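Local structure of surface-associated protein CshA (Streptococcus gordonii, 5L2D) at residues 31-36 and 41-46; 104-109 and 140-145. The protein acts as a cell-wall adhesin that binds host fibronectin by a catch-clamp mechanism, this chain being its non-repetitive domain 2. All coordinates share one frame; numbering follows the deposited sequence.

Contact 1 of 2, residues 31-36 and 41-46; sequences KNLDPQ and VGTVFK
K31 and V44 form an antiparallel hydrogen-bonded pair, their CA atoms 5.2 Å apart. Two main-chain bonds define it: K31 N reaches V44 O at 2.8 Å, and V44 N returns to K31 O at 2.9 Å. Beside this pair, N32 takes up a left-handed helical conformation (phi 66°), which leads the chain through L33 and D34 away from strand 44-50, while the backbone of T43 adds a CA-H...O contact to K31 O. The strand 30-31 is thus joined to strand 44-50, which pairs with strand 53-61 beyond it.

The side chain of N32 adds a bond next to the K31-V44 pair. Its ND2 donates to G42 O at 3.0 Å and with an almost straight N-H (173°); the acceptor lies in the plane of the N32 amide, whereas ND2 stands above the plane of the G42 carbonyl, not on a lone pair. At T43, chi1 of -67° puts OG1 beside its own backbone N and directs it to N32 O. That bond is modelled at 2.4 Å, a length doubtful at this resolution; OG1 also accepts from K40 N. The other branch, CG2, meets L33 CD2 at 3.8 Å.

One methyl-methyl touch stands against three hydrogen bonds of ordinary length, plus the doubtfully short one from T43 OG1, all to main-chain carbonyls; this is consistent with a closure that relies more on polar pairing than on apolar packing.

Contact 2 of 2, residues 104-109 and 140-145; sequences PSVTGR and WGIKFK
V106 brings its CG1 methyl obliquely against the six-membered part of the W140 indole, equidistant at 3.9 Å from the neighbouring ring carbons CE3 and CZ3. The approach is on the benzo side of the indole and well away from its NE1. The second methyl, CG2, meets I142 CD1 at 4.0 Å, so the two branches of one valine are shared between two residues of the strand. The extended chain of I142 (chi1 -162°, chi2 178°) carries CD1 out at full length to V106 CG2.

W140 and I142 stand two apart on strand 138-150, which places them on the same face of an antiparallel sheet, with V106 from the irregular segment 104-109 covering part of that face. The backbones stay well separated: V106 CA and I142 CA are 8.9 Å apart, no hydrogen bond crosses, and the contact, burying 116 Å², is purely apolar. All three touching residues are buried. I131 of strand 131-132 also packs on V106 and on F144, extending the apolar layer along the strand.

The strand has further partners. Residues 140-144 pair antiparallel with a strand of the second subunit, carrying the sheet across the interface, and V270 and F268 of that subunit pack on W140 and I142 respectively. Within the chain, G141 N donates to N90 OD1, and K143 NZ makes a salt bridge with E61.

From the N terminus, contact 1 closes first, bringing 41-46 back against 31-36 around the short loop 37-40. Contact 2 opens afterwards and closes a longer excursion, from 104-109 to 140-145, part of which (110-128) is not modelled. The two are in series, neither nested nor crossed. They reach one sheet, in which strand 53-61 lies between strands 44-50 and 138-150. Their centres are about 10 Å apart, and their loops meet: Q36 OE1 lies 3.1 Å from S105 N, a probable hydrogen bond, D34 OD2 probably bonds S105 OG, and V106 shares a backbone bond with F39. The first loop is thereby tied to the segment covering strand 138-150.

Contact 1 of 2, residues 31-36 and 41-46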
ATOM      1  N   LYS A  31      13.432  12.979  -8.673  1.00 72.26           N
ATOM      2  CA  LYS A  31      14.782  13.322  -8.247  1.00 70.73           C
ATOM      3  C   LYS A  31      15.204  12.391  -7.146  1.00 66.42           C
ATOM      4  O   LYS A  31      14.387  11.895  -6.399  1.00 74.33           O
ATOM      5  CB  LYS A  31      14.860  14.746  -7.733  1.00 78.50           C
ATOM      6  CG  LYS A  31      14.669  15.813  -8.792  1.00 92.80           C
ATOM      7  CD  LYS A  31      15.143  17.175  -8.294  1.00103.14           C
ATOM      8  CE  LYS A  31      16.605  17.435  -8.629  1.00103.40           C
ATOM      9  NZ  LYS A  31      16.712  18.026  -9.994  1.00107.37           N
ATOM     10  N   ASN A  32      16.502  12.149  -7.063  1.00 70.09           N
ATOM     11  CA  ASN A  32      17.073  11.332  -6.026  1.00 66.98           C
ATOM     12  C   ASN A  32      16.649   9.821  -6.095  1.00 67.06           C
ATOM     13  O   ASN A  32      16.393   9.143  -5.073  1.00 54.34           O
ATOM     14  CB  ASN A  32      16.731  12.002  -4.695  1.00 74.72           C
ATOM     15  CG  ASN A  32      17.843  11.888  -3.697  1.00 74.68           C
ATOM     16  OD1 ASN A  32      18.996  11.879  -4.073  1.00 80.25           O
ATOM     17  ND2 ASN A  32      17.506  11.789  -2.420  1.00 83.16           N
ATOM     18  N   LEU A  33      16.601   9.305  -7.322  1.00 64.99           N
ATOM     19  CA  LEU A  33      16.357   7.896  -7.558  1.00 64.09           C
ATOM     20  C   LEU A  33      17.567   7.088  -7.213  1.00 63.32           C
ATOM     21  O   LEU A  33      18.692   7.567  -7.252  1.00 66.82           O
ATOM     22  CB  LEU A  33      16.078   7.636  -9.027  1.00 71.14           C
ATOM     23  CG  LEU A  33      14.729   8.062  -9.572  1.00 76.31           C
ATOM     24  CD1 LEU A  33      14.610   7.631 -11.032  1.00 82.18           C
ATOM     25  CD2 LEU A  33      13.626   7.447  -8.734  1.00 75.55           C
ATOM     26  N   ASP A  34      17.335   5.825  -6.933  1.00 65.64           N
ATOM     27  CA  ASP A  34      18.390   4.965  -6.466  1.00 70.48           C
ATOM     28  C   ASP A  34      19.223   4.421  -7.644  1.00 75.20           C
ATOM     29  O   ASP A  34      18.947   4.762  -8.806  1.00 74.53           O
ATOM     30  CB  ASP A  34      17.792   3.898  -5.516  1.00 70.92           C
ATOM     31  CG  ASP A  34      17.267   2.665  -6.218  1.00 74.19           C
ATOM     32  OD1 ASP A  34      17.012   2.655  -7.454  1.00 76.29           O
ATOM     33  OD2 ASP A  34      17.090   1.675  -5.479  1.00 76.06           O
ATOM     34  N   PRO A  35      20.286   3.642  -7.337  1.00 80.74           N
ATOM     35  CA  PRO A  35      21.135   3.009  -8.337  1.00 75.87           C
ATOM     36  C   PRO A  35      20.374   2.269  -9.419  1.00 85.07           C
ATOM     37  O   PRO A  35      20.733   2.382 -10.595  1.00 76.14           O
ATOM     38  CB  PRO A  35      21.939   2.030  -7.503  1.00 79.75           C
ATOM     39  CG  PRO A  35      22.153   2.748  -6.202  1.00 76.54           C
ATOM     40  CD  PRO A  35      20.903   3.555  -5.989  1.00 82.26           C
ATOM     41  N   GLN A  36      19.325   1.536  -9.023  1.00 86.94           N
ATOM     42  CA  GLN A  36      18.504   0.762  -9.973  1.00 84.09           C
ATOM     43  C   GLN A  36      17.415   1.574 -10.639  1.00 83.39           C
ATOM     44  O   GLN A  36      16.539   0.982 -11.259  1.00 78.86           O
ATOM     45  CB  GLN A  36      17.779  -0.393  -9.285  1.00 88.43           C
ATOM     46  CG  GLN A  36      18.608  -1.234  -8.328  1.00 96.28           C
ATOM     47  CD  GLN A  36      17.820  -2.421  -7.789  1.00 97.60           C
ATOM     48  OE1 GLN A  36      16.707  -2.737  -8.261  1.00 92.74           O
ATOM     49  NE2 GLN A  36      18.389  -3.087  -6.796  1.00 98.28           N
ATOM     50  N   VAL A  41      14.714   5.912   0.274  1.00 57.18           N
ATOM     51  CA  VAL A  41      14.346   6.962   1.182  1.00 52.48           C
ATOM     52  C   VAL A  41      15.059   8.182   0.653  1.00 56.67           C
ATOM     53  O   VAL A  41      16.272   8.133   0.405  1.00 58.01           O
ATOM     54  CB  VAL A  41      14.794   6.704   2.628  1.00 53.97           C
ATOM     55  CG1 VAL A  41      14.272   7.811   3.532  1.00 55.66           C
ATOM     56  CG2 VAL A  41      14.290   5.357   3.124  1.00 51.34           C
ATOM     57  N   GLY A  42      14.292   9.250   0.433  1.00 55.45           N
ATOM     58  CA  GLY A  42      14.843  10.534   0.069  1.00 51.26           C
ATOM     59  C   GLY A  42      14.508  10.875  -1.349  1.00 57.26           C
ATOM     60  O   GLY A  42      14.573  12.061  -1.729  1.00 62.38           O
ATOM     61  N   THR A  43      14.177   9.839  -2.124  1.00 56.91           N
ATOM     62  CA  THR A  43      13.611   9.976  -3.457  1.00 59.31           C
ATOM     63  C   THR A  43      12.315  10.814  -3.487  1.00 62.32           C
ATOM     64  O   THR A  43      11.449  10.628  -2.647  1.00 62.17           O
ATOM     65  CB  THR A  43      13.293   8.583  -3.996  1.00 61.70           C
ATOM     66  OG1 THR A  43      14.516   7.846  -4.224  1.00 62.03           O
ATOM     67  CG2 THR A  43      12.499   8.673  -5.268  1.00 58.85           C
ATOM     68  N   VAL A  44      12.200  11.697  -4.488  1.00 62.18           N
ATOM     69  CA  VAL A  44      11.241  12.810  -4.525  1.00 60.45           C
ATOM     70  C   VAL A  44      10.583  12.929  -5.873  1.00 63.57           C
ATOM     71  O   VAL A  44      11.266  13.070  -6.885  1.00 74.10           O
ATOM     72  CB  VAL A  44      11.937  14.216  -4.374  1.00 63.72           C
ATOM     73  CG1 VAL A  44      11.061  15.338  -4.906  1.00 65.98           C
ATOM     74  CG2 VAL A  44      12.295  14.559  -2.937  1.00 63.00           C
ATOM     75  N   PHE A  45       9.259  13.000  -5.866  1.00 60.97           N
ATOM     76  CA  PHE A  45       8.471  13.367  -7.044  1.00 58.23           C
ATOM     77  C   PHE A  45       7.913  14.776  -6.857  1.00 56.06           C
ATOM     78  O   PHE A  45       7.260  15.032  -5.862  1.00 56.72           O
ATOM     79  CB  PHE A  45       7.297  12.373  -7.205  1.00 54.20           C
ATOM     80  CG  PHE A  45       6.222  12.825  -8.167  1.00 50.72           C
ATOM     81  CD1 PHE A  45       6.339  12.580  -9.523  1.00 53.14           C
ATOM     82  CD2 PHE A  45       5.082  13.471  -7.712  1.00 54.53           C
ATOM     83  CE1 PHE A  45       5.350  12.986 -10.410  1.00 54.64           C
ATOM     84  CE2 PHE A  45       4.074  13.873  -8.590  1.00 53.79           C
ATOM     85  CZ  PHE A  45       4.217  13.637  -9.945  1.00 55.87           C
ATOM     86  N   LYS A  46       8.104  15.673  -7.821  1.00 57.50           N
ATOM     87  CA  LYS A  46       7.633  17.062  -7.666  1.00 55.22           C
ATOM     88  C   LYS A  46       7.125  17.592  -8.988  1.00 56.40           C
ATOM     89  O   LYS A  46       7.860  17.571  -9.988  1.00 54.99           O
ATOM     90  CB  LYS A  46       8.746  17.912  -7.093  1.00 52.59           C
ATOM     91  CG  LYS A  46       8.297  19.277  -6.647  1.00 66.83           C
ATOM     92  CD  LYS A  46       8.965  20.377  -7.488  1.00 81.22           C
ATOM     93  CE  LYS A  46       9.046  21.742  -6.782  1.00 84.14           C
ATOM     94  NZ  LYS A  46       9.877  21.757  -5.538  1.00 75.26           N
TER

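Contact 2 of 2, residues 104-109 and 140-145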
ATOM      1  N   PRO A 104      14.319  -6.424  -5.672  1.00 70.31           N
ATOM      2  CA  PRO A 104      14.534  -5.195  -6.449  1.00 72.54           C
ATOM      3  C   PRO A 104      13.842  -3.970  -5.864  1.00 78.65           C
ATOM      4  O   PRO A 104      12.859  -4.100  -5.135  1.00 80.96           O
ATOM      5  CB  PRO A 104      13.966  -5.522  -7.841  1.00 76.04           C
ATOM      6  CG  PRO A 104      13.190  -6.789  -7.709  1.00 76.65           C
ATOM      7  CD  PRO A 104      13.644  -7.479  -6.453  1.00 73.35           C
ATOM      8  N   SER A 105      14.372  -2.793  -6.202  1.00 82.09           N
ATOM      9  CA  SER A 105      13.843  -1.502  -5.746  1.00 81.84           C
ATOM     10  C   SER A 105      12.415  -1.316  -6.256  1.00 82.40           C
ATOM     11  O   SER A 105      12.095  -1.794  -7.358  1.00 79.54           O
ATOM     12  CB  SER A 105      14.720  -0.340  -6.270  1.00 85.47           C
ATOM     13  OG  SER A 105      16.114  -0.489  -5.952  1.00 82.18           O
ATOM     14  N   VAL A 106      11.557  -0.630  -5.486  1.00 71.66           N
ATOM     15  CA  VAL A 106      10.216  -0.335  -6.010  1.00 71.64           C
ATOM     16  C   VAL A 106      10.376   0.793  -7.041  1.00 70.73           C
ATOM     17  O   VAL A 106      11.360   1.513  -6.972  1.00 70.65           O
ATOM     18  CB  VAL A 106       9.121  -0.032  -4.920  1.00 74.48           C
ATOM     19  CG1 VAL A 106       9.519  -0.533  -3.533  1.00 71.14           C
ATOM     20  CG2 VAL A 106       8.738   1.433  -4.876  1.00 70.78           C
ATOM     21  N   THR A 107       9.439   0.940  -7.989  1.00 69.04           N
ATOM     22  CA  THR A 107       9.629   1.867  -9.105  1.00 70.90           C
ATOM     23  C   THR A 107       8.395   2.027  -9.960  1.00 73.52           C
ATOM     24  O   THR A 107       7.476   1.210  -9.905  1.00 72.35           O
ATOM     25  CB  THR A 107      10.766   1.382 -10.053  1.00 81.42           C
ATOM     26  OG1 THR A 107      10.821   2.206 -11.236  1.00 83.28           O
ATOM     27  CG2 THR A 107      10.553  -0.098 -10.463  1.00 75.84           C
ATOM     28  N   GLY A 108       8.415   3.074 -10.780  1.00 76.84           N
ATOM     29  CA  GLY A 108       7.415   3.266 -11.823  1.00 92.16           C
ATOM     30  C   GLY A 108       7.913   2.750 -13.162  1.00108.86           C
ATOM     31  O   GLY A 108       7.347   1.788 -13.712  1.00115.53           O
ATOM     32  N   ARG A 109       9.017   3.365 -13.620  1.00120.47           N
ATOM     33  CA  ARG A 109       9.521   3.360 -15.024  1.00121.18           C
ATOM     34  C   ARG A 109       9.070   2.207 -15.942  1.00113.85           C
ATOM     35  O   ARG A 109       9.715   1.167 -16.010  1.00114.40           O
ATOM     36  CB  ARG A 109      11.061   3.471 -15.031  1.00104.36           C
ATOM     37  N   TRP A 140       6.272  -6.138   1.510  1.00 64.49           N
ATOM     38  CA  TRP A 140       6.896  -4.809   1.520  1.00 61.65           C
ATOM     39  C   TRP A 140       5.945  -3.727   1.993  1.00 59.12           C
ATOM     40  O   TRP A 140       4.791  -3.983   2.384  1.00 62.70           O
ATOM     41  CB  TRP A 140       7.508  -4.465   0.163  1.00 57.08           C
ATOM     42  CG  TRP A 140       6.527  -4.380  -0.969  1.00 60.38           C
ATOM     43  CD1 TRP A 140       5.881  -5.414  -1.559  1.00 65.34           C
ATOM     44  CD2 TRP A 140       6.118  -3.201  -1.676  1.00 59.75           C
ATOM     45  NE1 TRP A 140       5.078  -4.962  -2.582  1.00 63.47           N
ATOM     46  CE2 TRP A 140       5.218  -3.609  -2.684  1.00 58.81           C
ATOM     47  CE3 TRP A 140       6.424  -1.834  -1.554  1.00 61.18           C
ATOM     48  CZ2 TRP A 140       4.615  -2.714  -3.557  1.00 60.21           C
ATOM     49  CZ3 TRP A 140       5.832  -0.927  -2.436  1.00 58.25           C
ATOM     50  CH2 TRP A 140       4.933  -1.377  -3.421  1.00 66.10           C
ATOM     51  N   GLY A 141       6.505  -2.529   2.051  1.00 62.34           N
ATOM     52  CA  GLY A 141       5.743  -1.311   2.264  1.00 64.27           C
ATOM     53  C   GLY A 141       6.539  -0.034   2.029  1.00 60.58           C
ATOM     54  O   GLY A 141       7.768  -0.037   2.026  1.00 59.14           O
ATOM     55  N   ILE A 142       5.800   1.048   1.820  1.00 58.77           N
ATOM     56  CA  ILE A 142       6.367   2.344   1.541  1.00 60.70           C
ATOM     57  C   ILE A 142       5.549   3.491   2.222  1.00 60.56           C
ATOM     58  O   ILE A 142       4.324   3.425   2.325  1.00 49.86           O
ATOM     59  CB  ILE A 142       6.480   2.536   0.012  1.00 56.22           C
ATOM     60  CG1 ILE A 142       7.451   3.657  -0.333  1.00 61.74           C
ATOM     61  CG2 ILE A 142       5.138   2.889  -0.594  1.00 58.02           C
ATOM     62  CD1 ILE A 142       7.644   3.853  -1.829  1.00 62.96           C
ATOM     63  N   LYS A 143       6.241   4.526   2.705  1.00 59.90           N
ATOM     64  CA  LYS A 143       5.570   5.732   3.176  1.00 60.93           C
ATOM     65  C   LYS A 143       6.103   6.936   2.465  1.00 56.78           C
ATOM     66  O   LYS A 143       7.318   7.075   2.220  1.00 55.02           O
ATOM     67  CB  LYS A 143       5.759   5.961   4.680  1.00 69.50           C
ATOM     68  CG  LYS A 143       4.895   5.083   5.566  1.00 75.57           C
ATOM     69  CD  LYS A 143       4.273   5.860   6.723  1.00 79.09           C
ATOM     70  CE  LYS A 143       5.265   6.086   7.853  1.00 87.82           C
ATOM     71  NZ  LYS A 143       6.075   4.892   8.225  1.00 90.12           N
ATOM     72  N   PHE A 144       5.178   7.838   2.202  1.00 51.04           N
ATOM     73  CA  PHE A 144       5.482   9.091   1.583  1.00 51.37           C
ATOM     74  C   PHE A 144       5.129  10.272   2.466  1.00 53.60           C
ATOM     75  O   PHE A 144       4.077  10.269   3.100  1.00 55.01           O
ATOM     76  CB  PHE A 144       4.631   9.232   0.346  1.00 54.35           C
ATOM     77  CG  PHE A 144       5.062   8.389  -0.779  1.00 56.57           C
ATOM     78  CD1 PHE A 144       6.093   8.816  -1.613  1.00 63.44           C
ATOM     79  CD2 PHE A 144       4.441   7.181  -1.022  1.00 56.79           C
ATOM     80  CE1 PHE A 144       6.490   8.036  -2.675  1.00 66.62           C
ATOM     81  CE2 PHE A 144       4.841   6.389  -2.074  1.00 61.62           C
ATOM     82  CZ  PHE A 144       5.866   6.816  -2.899  1.00 66.03           C
ATOM     83  N   LYS A 145       5.978  11.302   2.429  1.00 52.73           N
ATOM     84  CA  LYS A 145       5.637  12.637   2.907  1.00 53.98           C
ATOM     85  C   LYS A 145       4.873  13.293   1.822  1.00 53.52           C
ATOM     86  O   LYS A 145       5.243  13.155   0.672  1.00 53.80           O
ATOM     87  CB  LYS A 145       6.916  13.422   3.107  1.00 64.19           C
ATOM     88  CG  LYS A 145       6.811  14.789   3.751  1.00 69.80           C
ATOM     89  CD  LYS A 145       8.093  15.083   4.529  1.00 79.72           C
ATOM     90  CE  LYS A 145       8.092  16.475   5.132  1.00 88.79           C
ATOM     91  NZ  LYS A 145       8.702  17.427   4.166  1.00 92.01           N
TER